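Local coordinates for protein prenylcyclase (Actinoplanes teichomyceticus, PDB 6IJ1) that probably acts on a prenyl substrate as a cyclase or transferase with a mainly alpha-helical fold, its exact reaction and natural substrate remaining unassigned, at residues A66-L71 / L104-E109; A221-A226 / P261-A266; R292-W297 / E305-D310. All coordinates share one frame; numbering follows the deposited sequence.

Contact 1: A66-L71 / L104-E109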
ATOM      1  N   ALA A  66       4.489   5.305  18.928  1.00 20.06           N
ATOM      2  CA  ALA A  66       3.400   4.841  19.775  1.00 22.27           C
ATOM      3  C   ALA A  66       2.580   3.755  19.071  1.00 22.51           C
ATOM      4  O   ALA A  66       2.166   2.766  19.675  1.00 23.31           O
ATOM      5  CB  ALA A  66       2.544   6.047  20.172  1.00 24.05           C
ATOM      6  N   ALA A  67       2.345   3.925  17.763  1.00 19.55           N
ATOM      7  CA  ALA A  67       1.610   2.927  16.998  1.00 19.40           C
ATOM      8  C   ALA A  67       2.356   1.604  16.903  1.00 17.76           C
ATOM      9  O   ALA A  67       1.742   0.532  16.967  1.00 18.22           O
ATOM     10  CB  ALA A  67       1.348   3.479  15.579  1.00 20.63           C
ATOM     11  N   MET A  68       3.684   1.650  16.700  1.00 17.83           N
ATOM     12  CA  MET A  68       4.448   0.412  16.715  1.00 17.21           C
ATOM     13  C   MET A  68       4.267  -0.322  18.040  1.00 17.64           C
ATOM     14  O   MET A  68       4.026  -1.531  18.046  1.00 18.83           O
ATOM     15  CB  MET A  68       5.929   0.712  16.470  1.00 18.97           C
ATOM     16  CG  MET A  68       6.786  -0.541  16.479  1.00 19.91           C
ATOM     17  SD  MET A  68       6.945  -1.434  14.906  1.00 19.36           S
ATOM     18  CE  MET A  68       5.675  -2.626  15.004  1.00 20.54           C
ATOM     19  N   ASP A  69       4.331   0.427  19.162  1.00 20.08           N
ATOM     20  CA  ASP A  69       4.098  -0.217  20.462  1.00 22.92           C
ATOM     21  C   ASP A  69       2.717  -0.833  20.569  1.00 21.11           C
ATOM     22  O   ASP A  69       2.564  -1.894  21.170  1.00 22.70           O
ATOM     23  CB  ASP A  69       4.256   0.787  21.599  1.00 21.49           C
ATOM     24  CG  ASP A  69       5.661   1.211  21.800  1.00 29.24           C
ATOM     25  OD1 ASP A  69       6.546   0.397  21.459  1.00 30.96           O
ATOM     26  OD2 ASP A  69       5.863   2.351  22.283  1.00 31.44           O
ATOM     27  N   LEU A  70       1.684  -0.189  19.974  1.00 19.50           N
ATOM     28  CA  LEU A  70       0.341  -0.765  19.992  1.00 21.68           C
ATOM     29  C   LEU A  70       0.225  -2.021  19.140  1.00 18.76           C
ATOM     30  O   LEU A  70      -0.577  -2.919  19.435  1.00 21.95           O
ATOM     31  CB  LEU A  70      -0.687   0.259  19.462  1.00 22.95           C
ATOM     32  CG  LEU A  70      -0.938   1.548  20.219  1.00 29.75           C
ATOM     33  CD1 LEU A  70      -1.834   2.390  19.372  1.00 29.38           C
ATOM     34  CD2 LEU A  70      -1.608   1.283  21.586  1.00 34.61           C
ATOM     35  N   LEU A  71       0.980  -2.079  18.031  1.00 18.40           N
ATOM     36  CA  LEU A  71       0.815  -3.172  17.111  1.00 16.27           C
ATOM     37  C   LEU A  71       1.466  -4.455  17.598  1.00 15.97           C
ATOM     38  O   LEU A  71       1.029  -5.540  17.236  1.00 20.02           O
ATOM     39  CB  LEU A  71       1.415  -2.775  15.764  1.00 16.80           C
ATOM     40  CG  LEU A  71       0.543  -1.789  14.954  1.00 15.51           C
ATOM     41  CD1 LEU A  71       1.440  -1.160  13.927  1.00 17.29           C
ATOM     42  CD2 LEU A  71      -0.654  -2.593  14.313  1.00 19.42           C
ATOM     43  N   LEU A 104      11.870   1.753  11.986  1.00 16.71           N
ATOM     44  CA  LEU A 104      12.188   2.146  13.354  1.00 18.31           C
ATOM     45  C   LEU A 104      13.417   1.430  13.912  1.00 18.85           C
ATOM     46  O   LEU A 104      13.784   1.676  15.060  1.00 21.68           O
ATOM     47  CB  LEU A 104      10.984   1.863  14.263  1.00 18.06           C
ATOM     48  CG  LEU A 104       9.837   2.858  13.982  1.00 18.30           C
ATOM     49  CD1 LEU A 104       8.617   2.531  14.839  1.00 18.70           C
ATOM     50  CD2 LEU A 104      10.267   4.330  14.260  1.00 21.06           C
ATOM     51  N   GLY A 105      14.041   0.547  13.167  1.00 15.77           N
ATOM     52  CA  GLY A 105      15.205  -0.197  13.650  1.00 16.53           C
ATOM     53  C   GLY A 105      14.878  -1.291  14.624  1.00 23.46           C
ATOM     54  O   GLY A 105      15.761  -1.717  15.387  1.00 22.26           O
ATOM     55  N   ARG A 106      13.621  -1.739  14.659  1.00 18.35           N
ATOM     56  CA  ARG A 106      13.154  -2.683  15.665  1.00 18.05           C
ATOM     57  C   ARG A 106      12.912  -4.068  15.104  1.00 17.22           C
ATOM     58  O   ARG A 106      12.428  -4.961  15.819  1.00 16.79           O
ATOM     59  CB  ARG A 106      11.863  -2.162  16.301  1.00 18.31           C
ATOM     60  CG  ARG A 106      12.078  -0.937  17.143  1.00 19.82           C
ATOM     61  CD  ARG A 106      10.795  -0.617  17.906  1.00 23.12           C
ATOM     62  NE  ARG A 106      10.367  -1.716  18.765  1.00 24.71           N
ATOM     63  CZ  ARG A 106       9.279  -1.692  19.535  1.00 20.94           C
ATOM     64  NH1 ARG A 106       8.515  -0.596  19.547  1.00 24.23           N
ATOM     65  NH2 ARG A 106       8.955  -2.748  20.270  1.00 25.73           N
ATOM     66  N   SER A 107      13.255  -4.308  13.828  1.00 15.75           N
ATOM     67  CA  SER A 107      12.905  -5.571  13.190  1.00 16.02           C
ATOM     68  C   SER A 107      13.794  -6.744  13.575  1.00 15.86           C
ATOM     69  O   SER A 107      13.482  -7.860  13.160  1.00 15.46           O
ATOM     70  CB  SER A 107      12.897  -5.425  11.653  1.00 16.51           C
ATOM     71  OG  SER A 107      14.235  -5.236  11.207  1.00 17.46           O
ATOM     72  N   GLY A 108      14.822  -6.515  14.429  1.00 16.43           N
ATOM     73  CA  GLY A 108      15.536  -7.649  15.003  1.00 16.59           C
ATOM     74  C   GLY A 108      14.865  -8.193  16.266  1.00 16.57           C
ATOM     75  O   GLY A 108      15.242  -9.300  16.714  1.00 16.67           O
ATOM     76  N   GLU A 109      13.843  -7.513  16.792  1.00 16.14           N
ATOM     77  CA  GLU A 109      13.248  -8.093  18.013  1.00 17.79           C
ATOM     78  C   GLU A 109      12.623  -9.460  17.731  1.00 17.46           C
ATOM     79  O   GLU A 109      12.190  -9.748  16.604  1.00 15.64           O
ATOM     80  CB  GLU A 109      12.179  -7.148  18.525  1.00 16.11           C
ATOM     81  CG  GLU A 109      12.799  -5.870  19.003  1.00 16.28           C
ATOM     82  CD  GLU A 109      11.889  -4.713  19.404  1.00 21.43           C
ATOM     83  OE1 GLU A 109      10.663  -4.941  19.596  1.00 25.16           O
ATOM     84  OE2 GLU A 109      12.408  -3.578  19.496  1.00 22.57           O
TER
HETATM   85  O   HOH W   1       6.893  -2.699  22.223  1.00 39.47           O
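Met-68, in the last turn of helix 58-71, meets Leu-104 and Arg-106 with the first half of its side chain. Its CB lies 3.6 Å from CD1 of Leu-104, the two side chains lying side by side and pointing opposite ways. With CG anti to the backbone N (chi1 180°), the chain runs out alongside the arginine, and Met-68 CG comes within 3.5 Å of NH1 of Arg-106, oblique to the guanidinium. The chain then bends at chi2 and chi3; Val-97, Leu-100 and Trp-111 also touch this methionine.

One residue on, Asp-69 supplies the polar half. Its OD1 accepts a 2.9 Å hydrogen bond from NH1 of Arg-106 as part of a salt bridge, met nearly along the C-O bond direction and close to the guanidinium plane, although the two flat groups are turned 57° apart. A water accepts from Arg-106 NH2 (2.8 Å) and donates to Asp-69 OD1 (3.2 Å), spanning the same pair. Glu-109 grips the arginine side-on: NE binds OE2 and NH2 binds OE1, each at 2.9 Å, the latter through the syn lone pair. Two carboxylates thus hold the guanidinium against rotation. The type I turn from Arg-106 to Glu-109 brings acid and base together, directly after the Schellman motif in which Gly-105 ends helix 91-104: a helix end and its turn tied to a neighbouring helix by a three-residue salt-bridge network.

Contact 2: A221-A226 / P261-A266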
ATOM      1  N   ALA A 221      12.594   1.751 -16.456  1.00 17.67           N
ATOM      2  CA  ALA A 221      11.437   1.553 -17.355  1.00 16.25           C
ATOM      3  C   ALA A 221      10.157   2.014 -16.651  1.00 18.56           C
ATOM      4  O   ALA A 221       9.336   2.663 -17.289  1.00 18.25           O
ATOM      5  CB  ALA A 221      11.343   0.108 -17.768  1.00 20.17           C
ATOM      6  N   ALA A 222      10.026   1.696 -15.367  1.00 16.28           N
ATOM      7  CA  ALA A 222       8.822   2.094 -14.607  1.00 16.48           C
ATOM      8  C   ALA A 222       8.770   3.617 -14.462  1.00 17.67           C
ATOM      9  O   ALA A 222       7.678   4.172 -14.519  1.00 17.80           O
ATOM     10  CB  ALA A 222       8.830   1.422 -13.260  1.00 15.65           C
ATOM     11  N   ALA A 223       9.917   4.255 -14.244  1.00 16.24           N
ATOM     12  CA  ALA A 223       9.920   5.725 -14.075  1.00 14.99           C
ATOM     13  C   ALA A 223       9.417   6.370 -15.365  1.00 16.07           C
ATOM     14  O   ALA A 223       8.691   7.350 -15.293  1.00 17.62           O
ATOM     15  CB  ALA A 223      11.303   6.207 -13.719  1.00 17.04           C
ATOM     16  N   ARG A 224       9.828   5.822 -16.502  1.00 17.30           N
ATOM     17  CA  ARG A 224       9.401   6.363 -17.782  1.00 18.23           C
ATOM     18  C   ARG A 224       7.894   6.171 -17.979  1.00 18.35           C
ATOM     19  O   ARG A 224       7.199   7.086 -18.443  1.00 19.09           O
ATOM     20  CB  ARG A 224      10.171   5.718 -18.930  1.00 18.97           C
ATOM     21  CG  ARG A 224      11.572   6.355 -19.066  1.00 20.79           C
ATOM     22  CD  ARG A 224      12.682   5.363 -19.414  1.00 20.01           C
ATOM     23  NE  ARG A 224      13.872   6.174 -19.717  1.00 22.07           N
ATOM     24  CZ  ARG A 224      14.755   6.564 -18.816  1.00 21.14           C
ATOM     25  NH1 ARG A 224      14.588   6.209 -17.519  1.00 19.25           N
ATOM     26  NH2 ARG A 224      15.820   7.355 -19.179  1.00 21.12           N
ATOM     27  N   TRP A 225       7.361   4.996 -17.620  1.00 15.64           N
ATOM     28  CA  TRP A 225       5.914   4.788 -17.695  1.00 15.96           C
ATOM     29  C   TRP A 225       5.192   5.823 -16.834  1.00 17.41           C
ATOM     30  O   TRP A 225       4.207   6.470 -17.274  1.00 17.16           O
ATOM     31  CB  TRP A 225       5.587   3.365 -17.226  1.00 15.34           C
ATOM     32  CG  TRP A 225       4.116   3.134 -17.086  1.00 14.90           C
ATOM     33  CD1 TRP A 225       3.245   2.766 -18.071  1.00 19.74           C
ATOM     34  CD2 TRP A 225       3.353   3.234 -15.874  1.00 14.89           C
ATOM     35  NE1 TRP A 225       1.954   2.653 -17.566  1.00 20.93           N
ATOM     36  CE2 TRP A 225       2.007   2.965 -16.227  1.00 17.29           C
ATOM     37  CE3 TRP A 225       3.647   3.590 -14.562  1.00 16.61           C
ATOM     38  CZ2 TRP A 225       0.956   3.000 -15.279  1.00 16.90           C
ATOM     39  CZ3 TRP A 225       2.592   3.600 -13.593  1.00 16.30           C
ATOM     40  CH2 TRP A 225       1.285   3.262 -13.967  1.00 16.07           C
ATOM     41  N   ALA A 226       5.651   5.988 -15.600  1.00 16.09           N
ATOM     42  CA  ALA A 226       4.978   6.884 -14.654  1.00 15.18           C
ATOM     43  C   ALA A 226       5.047   8.326 -15.123  1.00 17.03           C
ATOM     44  O   ALA A 226       4.076   9.074 -14.942  1.00 17.09           O
ATOM     45  CB  ALA A 226       5.579   6.727 -13.248  1.00 16.88           C
ATOM     46  N   PRO A 261      19.496   9.672 -11.906  1.00 18.43           N
ATOM     47  CA  PRO A 261      19.625  11.064 -11.468  1.00 18.92           C
ATOM     48  C   PRO A 261      19.104  12.056 -12.498  1.00 20.02           C
ATOM     49  O   PRO A 261      19.421  11.987 -13.696  1.00 20.95           O
ATOM     50  CB  PRO A 261      21.141  11.240 -11.267  1.00 22.25           C
ATOM     51  CG  PRO A 261      21.576   9.797 -10.899  1.00 20.62           C
ATOM     52  CD  PRO A 261      20.722   8.871 -11.639  1.00 18.38           C
ATOM     53  N   GLY A 262      18.283  12.972 -11.996  1.00 22.26           N
ATOM     54  CA  GLY A 262      17.681  13.983 -12.851  1.00 23.14           C
ATOM     55  C   GLY A 262      16.481  13.547 -13.654  1.00 22.10           C
ATOM     56  O   GLY A 262      15.773  14.427 -14.223  1.00 19.91           O
ATOM     57  N   PHE A 263      16.175  12.247 -13.749  1.00 18.72           N
ATOM     58  CA  PHE A 263      15.042  11.848 -14.582  1.00 14.87           C
ATOM     59  C   PHE A 263      13.720  12.353 -13.997  1.00 17.57           C
ATOM     60  O   PHE A 263      13.482  12.252 -12.785  1.00 18.54           O
ATOM     61  CB  PHE A 263      14.954  10.320 -14.728  1.00 16.96           C
ATOM     62  CG  PHE A 263      13.812   9.928 -15.550  1.00 14.72           C
ATOM     63  CD1 PHE A 263      13.918   9.907 -16.930  1.00 16.80           C
ATOM     64  CD2 PHE A 263      12.557   9.717 -14.963  1.00 17.82           C
ATOM     65  CE1 PHE A 263      12.869   9.670 -17.757  1.00 17.64           C
ATOM     66  CE2 PHE A 263      11.463   9.443 -15.764  1.00 19.70           C
ATOM     67  CZ  PHE A 263      11.573   9.436 -17.172  1.00 19.46           C
ATOM     68  N   GLY A 264      12.857  12.877 -14.868  1.00 15.11           N
ATOM     69  CA  GLY A 264      11.498  13.290 -14.469  1.00 15.70           C
ATOM     70  C   GLY A 264      11.449  14.461 -13.512  1.00 15.35           C
ATOM     71  O   GLY A 264      10.460  14.602 -12.826  1.00 17.15           O
ATOM     72  N   ASP A 265      12.473  15.300 -13.505  1.00 15.47           N
ATOM     73  CA  ASP A 265      12.486  16.484 -12.610  1.00 14.39           C
ATOM     74  C   ASP A 265      11.211  17.317 -12.821  1.00 16.49           C
ATOM     75  O   ASP A 265      10.589  17.726 -11.839  1.00 17.21           O
ATOM     76  CB  ASP A 265      13.741  17.308 -12.897  1.00 16.62           C
ATOM     77  CG  ASP A 265      13.912  18.484 -11.968  1.00 28.06           C
ATOM     78  OD1 ASP A 265      14.256  18.252 -10.809  1.00 34.14           O
ATOM     79  OD2 ASP A 265      13.704  19.607 -12.419  1.00 25.35           O
ATOM     80  N   ALA A 266      10.865  17.567 -14.077  1.00 15.64           N
ATOM     81  CA  ALA A 266       9.689  18.397 -14.417  1.00 15.46           C
ATOM     82  C   ALA A 266       8.393  17.740 -13.935  1.00 15.23           C
ATOM     83  O   ALA A 266       7.579  18.421 -13.346  1.00 16.05           O
ATOM     84  CB  ALA A 266       9.659  18.621 -15.903  1.00 15.28           C
TER
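Phe-263 reaches across from its loop to Ala-223 and Arg-224 on helix 216-229, and its ring carries the whole contact. The apolar part is small: Ala-223 CB rests 3.8 Å from CE2 of the phenylalanine, on the side of the ring that also includes CD2. The Ala-223 carbonyl oxygen approaches the same CE2 obliquely at 3.5 Å. On the helix's outer side, the aliphatic start of Arg-224 takes over, its CG lying 3.6 Å from CZ of Phe-263. Val-256 of helix 246-256 touches the phenylalanine as well.

Flat against flat, the Arg-224 guanidinium lies over one face of the ring, displaced toward its CD1-CE1 side. The planes are 25° apart; CE1 of Phe-263 sits over the centre of the guanidinium, while Arg-224 NH1 is 3.8 Å from CD1. Only mildly bent at chi2 (142°), the arginine chain runs outward past CZ and CE1, and chi4 turns the guanidinium broadside to the ring. Its polar end is held by charge and backbone: NH2 forms a salt bridge with Glu-260, just before the loop segment, and NH1 donates to the carbonyl of Ala-220, which should limit how far the group can turn away from the phenylalanine.

With CG anti to the backbone N (chi1 179°), the Phe-263 ring extends toward the helix. The arrangement is an arginine-aromatic stack on helix 216-229, made by the second residue of a type II turn (Gly-262 to Asp-265) whose third, Gly-264, has positive phi and is the N-cap of helix 265-278.

Contact 3: R292-W297 / E305-D310; sequences RMVLPW and EDWTFD
One face of the Trp-307 indole is covered by the side chain of Arg-292, while backbone atoms of Met-293 and Val-294 stand at its edge. Arg-292 CB makes a CH-pi contact, 4.0 Å from the centroid of the six-membered ring of Trp-307 and 20° off the normal. The arginine continues obliquely across the indole, its CD 3.7 Å from CZ2 of the tryptophan. In the ring plane, Met-293 O lies 3.8 Å from CZ3 and Val-294 CA 4.0 Å from CH2 of Trp-307; a looser apolar touch comes from Val-294 CG2. Tyr-304 packs edge-to-face with the same indole.

Arg-292 takes the crowded position at chi1 (58°), CG lying between backbone N and carbonyl carbon, and is then extended to NE. That path carries the guanidinium, whose plane is 16° from the indole's, beyond the benzo ring to its own partners: NE donates to the carbonyl of Tyr-193, and NH2 to that of Ala-192 and to Asp-302 in a salt bridge. These bonds hold the arginine chain in place against the indole face. An alanine in place of Trp-307 would probably uncover the methylene chain of Arg-292 and leave the Tyr-304 ring without its aromatic mate.

Met-293 centres an inverse gamma turn, closed by a weak bond, which turns the chain as it leaves strand 291-292. Ile-320 of strand 319-321, the central strand of the small mixed sheet, touches both Arg-292 and Trp-307; across it, the contact links the end of strand 291-292 to the residue just before strand 308-309.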
ATOM      1  N   ARG A 292     -10.154  -2.497  -4.898  1.00 14.67           N
ATOM      2  CA  ARG A 292     -11.185  -3.389  -5.444  1.00 15.04           C
ATOM      3  C   ARG A 292     -11.160  -4.697  -4.667  1.00 15.60           C
ATOM      4  O   ARG A 292     -10.121  -5.387  -4.626  1.00 16.31           O
ATOM      5  CB  ARG A 292     -11.014  -3.594  -6.938  1.00 17.00           C
ATOM      6  CG  ARG A 292      -9.680  -4.157  -7.390  1.00 14.62           C
ATOM      7  CD  ARG A 292      -9.581  -4.175  -8.919  1.00 17.73           C
ATOM      8  NE  ARG A 292      -8.326  -4.756  -9.369  1.00 16.12           N
ATOM      9  CZ  ARG A 292      -7.888  -4.701 -10.613  1.00 17.89           C
ATOM     10  NH1 ARG A 292      -8.647  -4.143 -11.591  1.00 20.13           N
ATOM     11  NH2 ARG A 292      -6.696  -5.190 -10.938  1.00 19.97           N
ATOM     12  N   MET A 293     -12.278  -5.002  -4.018  1.00 15.54           N
ATOM     13  CA  MET A 293     -12.393  -6.256  -3.264  1.00 18.12           C
ATOM     14  C   MET A 293     -12.700  -7.378  -4.259  1.00 17.80           C
ATOM     15  O   MET A 293     -13.861  -7.743  -4.519  1.00 17.15           O
ATOM     16  CB  MET A 293     -13.471  -6.137  -2.177  1.00 20.99           C
ATOM     17  CG  MET A 293     -13.076  -5.356  -0.959  1.00 27.91           C
ATOM     18  SD  MET A 293     -11.624  -6.097  -0.170  1.00 32.77           S
ATOM     19  CE  MET A 293     -12.235  -7.742   0.087  1.00 29.64           C
ATOM     20  N   VAL A 294     -11.630  -7.901  -4.869  1.00 15.44           N
ATOM     21  CA  VAL A 294     -11.778  -8.933  -5.888  1.00 15.66           C
ATOM     22  C   VAL A 294     -12.562 -10.104  -5.317  1.00 15.67           C
ATOM     23  O   VAL A 294     -12.433 -10.478  -4.149  1.00 15.78           O
ATOM     24  CB  VAL A 294     -10.384  -9.419  -6.330  1.00 14.04           C
ATOM     25  CG1 VAL A 294     -10.485 -10.377  -7.568  1.00 16.38           C
ATOM     26  CG2 VAL A 294      -9.506  -8.227  -6.764  1.00 14.55           C
ATOM     27  N   LEU A 295     -13.371 -10.711  -6.175  1.00 15.79           N
ATOM     28  CA  LEU A 295     -14.127 -11.848  -5.683  1.00 16.71           C
ATOM     29  C   LEU A 295     -13.165 -12.993  -5.393  1.00 18.28           C
ATOM     30  O   LEU A 295     -12.205 -13.166  -6.120  1.00 17.61           O
ATOM     31  CB  LEU A 295     -15.187 -12.284  -6.701  1.00 18.36           C
ATOM     32  CG  LEU A 295     -16.328 -11.230  -6.810  1.00 22.06           C
ATOM     33  CD1 LEU A 295     -17.031 -11.442  -8.140  1.00 24.82           C
ATOM     34  CD2 LEU A 295     -17.231 -11.207  -5.599  1.00 18.49           C
ATOM     35  N   PRO A 296     -13.458 -13.811  -4.379  1.00 17.64           N
ATOM     36  CA  PRO A 296     -12.480 -14.823  -3.912  1.00 16.82           C
ATOM     37  C   PRO A 296     -12.023 -15.815  -4.965  1.00 18.99           C
ATOM     38  O   PRO A 296     -10.880 -16.310  -4.890  1.00 17.79           O
ATOM     39  CB  PRO A 296     -13.236 -15.537  -2.796  1.00 20.70           C
ATOM     40  CG  PRO A 296     -14.092 -14.422  -2.213  1.00 20.23           C
ATOM     41  CD  PRO A 296     -14.490 -13.555  -3.371  1.00 18.10           C
ATOM     42  N   TRP A 297     -12.864 -16.121  -5.950  1.00 18.54           N
ATOM     43  CA  TRP A 297     -12.531 -17.085  -6.975  1.00 18.71           C
ATOM     44  C   TRP A 297     -12.000 -16.427  -8.212  1.00 18.33           C
ATOM     45  O   TRP A 297     -11.645 -17.114  -9.177  1.00 20.66           O
ATOM     46  CB  TRP A 297     -13.821 -17.895  -7.300  1.00 16.82           C
ATOM     47  CG  TRP A 297     -15.041 -17.005  -7.627  1.00 18.70           C
ATOM     48  CD1 TRP A 297     -15.428 -16.579  -8.856  1.00 21.66           C
ATOM     49  CD2 TRP A 297     -15.956 -16.445  -6.703  1.00 15.90           C
ATOM     50  NE1 TRP A 297     -16.573 -15.758  -8.758  1.00 20.45           N
ATOM     51  CE2 TRP A 297     -16.887 -15.665  -7.436  1.00 16.30           C
ATOM     52  CE3 TRP A 297     -16.070 -16.481  -5.317  1.00 17.83           C
ATOM     53  CZ2 TRP A 297     -17.934 -14.957  -6.813  1.00 16.75           C
ATOM     54  CZ3 TRP A 297     -17.122 -15.773  -4.703  1.00 20.70           C
ATOM     55  CH2 TRP A 297     -18.033 -15.029  -5.471  1.00 19.25           C
ATOM     56  N   GLU A 305     -15.996  -6.252 -15.235  1.00 22.99           N
ATOM     57  CA  GLU A 305     -16.576  -4.937 -15.508  1.00 27.36           C
ATOM     58  C   GLU A 305     -17.765  -4.613 -14.632  1.00 26.55           C
ATOM     59  O   GLU A 305     -18.280  -3.494 -14.700  1.00 37.10           O
ATOM     60  CB  GLU A 305     -16.972  -4.853 -16.981  1.00 33.58           C
ATOM     61  CG  GLU A 305     -15.759  -4.984 -17.904  1.00 40.26           C
ATOM     62  CD  GLU A 305     -16.142  -5.040 -19.373  1.00 63.14           C
ATOM     63  OE1 GLU A 305     -17.359  -5.052 -19.667  1.00 65.84           O
ATOM     64  OE2 GLU A 305     -15.225  -5.073 -20.229  1.00 67.45           O
ATOM     65  N   ASP A 306     -18.170  -5.502 -13.750  1.00 21.37           N
ATOM     66  CA  ASP A 306     -19.424  -5.345 -13.058  1.00 22.58           C
ATOM     67  C   ASP A 306     -19.253  -5.022 -11.584  1.00 19.28           C
ATOM     68  O   ASP A 306     -20.102  -5.354 -10.756  1.00 21.05           O
ATOM     69  CB  ASP A 306     -20.262  -6.617 -13.250  1.00 22.31           C
ATOM     70  CG  ASP A 306     -20.569  -6.854 -14.723  1.00 41.65           C
ATOM     71  OD1 ASP A 306     -20.837  -5.853 -15.412  1.00 36.50           O
ATOM     72  OD2 ASP A 306     -20.491  -7.998 -15.193  1.00 40.72           O
ATOM     73  N   TRP A 307     -18.156  -4.327 -11.249  1.00 19.22           N
ATOM     74  CA  TRP A 307     -17.959  -3.913  -9.875  1.00 18.70           C
ATOM     75  C   TRP A 307     -19.149  -3.099  -9.378  1.00 17.80           C
ATOM     76  O   TRP A 307     -19.706  -2.274 -10.132  1.00 20.35           O
ATOM     77  CB  TRP A 307     -16.711  -3.022  -9.767  1.00 17.89           C
ATOM     78  CG  TRP A 307     -15.486  -3.648 -10.277  1.00 18.18           C
ATOM     79  CD1 TRP A 307     -14.893  -3.453 -11.474  1.00 21.31           C
ATOM     80  CD2 TRP A 307     -14.684  -4.615  -9.571  1.00 18.08           C
ATOM     81  NE1 TRP A 307     -13.744  -4.241 -11.585  1.00 22.15           N
ATOM     82  CE2 TRP A 307     -13.596  -4.935 -10.410  1.00 16.49           C
ATOM     83  CE3 TRP A 307     -14.752  -5.169  -8.294  1.00 16.31           C
ATOM     84  CZ2 TRP A 307     -12.616  -5.862 -10.046  1.00 17.84           C
ATOM     85  CZ3 TRP A 307     -13.759  -6.117  -7.943  1.00 17.46           C
ATOM     86  CH2 TRP A 307     -12.704  -6.411  -8.806  1.00 17.07           C
ATOM     87  N   THR A 308     -19.502  -3.284  -8.119  1.00 16.89           N
ATOM     88  CA  THR A 308     -20.324  -2.340  -7.377  1.00 16.13           C
ATOM     89  C   THR A 308     -19.401  -1.342  -6.711  1.00 16.54           C
ATOM     90  O   THR A 308     -18.172  -1.472  -6.828  1.00 16.05           O
ATOM     91  CB  THR A 308     -21.136  -3.019  -6.296  1.00 21.28           C
ATOM     92  OG1 THR A 308     -20.236  -3.630  -5.340  1.00 20.48           O
ATOM     93  CG2 THR A 308     -22.002  -4.131  -6.932  1.00 25.31           C
ATOM     94  N   PHE A 309     -19.960  -0.366  -6.020  1.00 16.49           N
ATOM     95  CA  PHE A 309     -19.173   0.678  -5.375  1.00 14.69           C
ATOM     96  C   PHE A 309     -19.578   0.872  -3.929  1.00 16.81           C
ATOM     97  O   PHE A 309     -20.785   0.879  -3.589  1.00 18.11           O
ATOM     98  CB  PHE A 309     -19.264   2.027  -6.138  1.00 15.13           C
ATOM     99  CG  PHE A 309     -18.711   1.940  -7.493  1.00 17.24           C
ATOM    100  CD1 PHE A 309     -17.357   2.186  -7.712  1.00 20.36           C
ATOM    101  CD2 PHE A 309     -19.543   1.624  -8.573  1.00 19.51           C
ATOM    102  CE1 PHE A 309     -16.837   2.065  -8.976  1.00 18.81           C
ATOM    103  CE2 PHE A 309     -19.022   1.529  -9.859  1.00 21.99           C
ATOM    104  CZ  PHE A 309     -17.659   1.759 -10.050  1.00 21.43           C
ATOM    105  N   ASP A 310     -18.566   1.015  -3.073  1.00 14.39           N
ATOM    106  CA  ASP A 310     -18.756   1.333  -1.636  1.00 14.62           C
ATOM    107  C   ASP A 310     -19.658   0.310  -0.935  1.00 15.80           C
ATOM    108  O   ASP A 310     -20.356   0.689  -0.008  1.00 17.78           O
ATOM    109  CB  ASP A 310     -19.201   2.786  -1.468  1.00 17.20           C
ATOM    110  CG  ASP A 310     -18.306   3.759  -2.221  1.00 18.22           C
ATOM    111  OD1 ASP A 310     -17.125   3.849  -1.883  1.00 16.73           O
ATOM    112  OD2 ASP A 310     -18.805   4.411  -3.125  1.00 20.29           O
TER

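How the contacts relate
All three contacts are partly buried and lie well away from the centre of the chain, with contacts 1 and 3 on opposite sides of it. They share no helix or strand and never touch, the nearest atoms of contacts 2 and 3 being about 12 Å apart. Contacts 1 and 2 each join a helix to a loop bordering another helix, whereas contact 3 belongs to the small sheet. An arginine takes part every time, but differently: in contact 1 its charged end makes the crossing salt bridge, in contact 2 its guanidinium stacks, offset, on a phenyl ring, and in contact 3 its buried methylenes carry an indole while its charge is satisfied outside both segments.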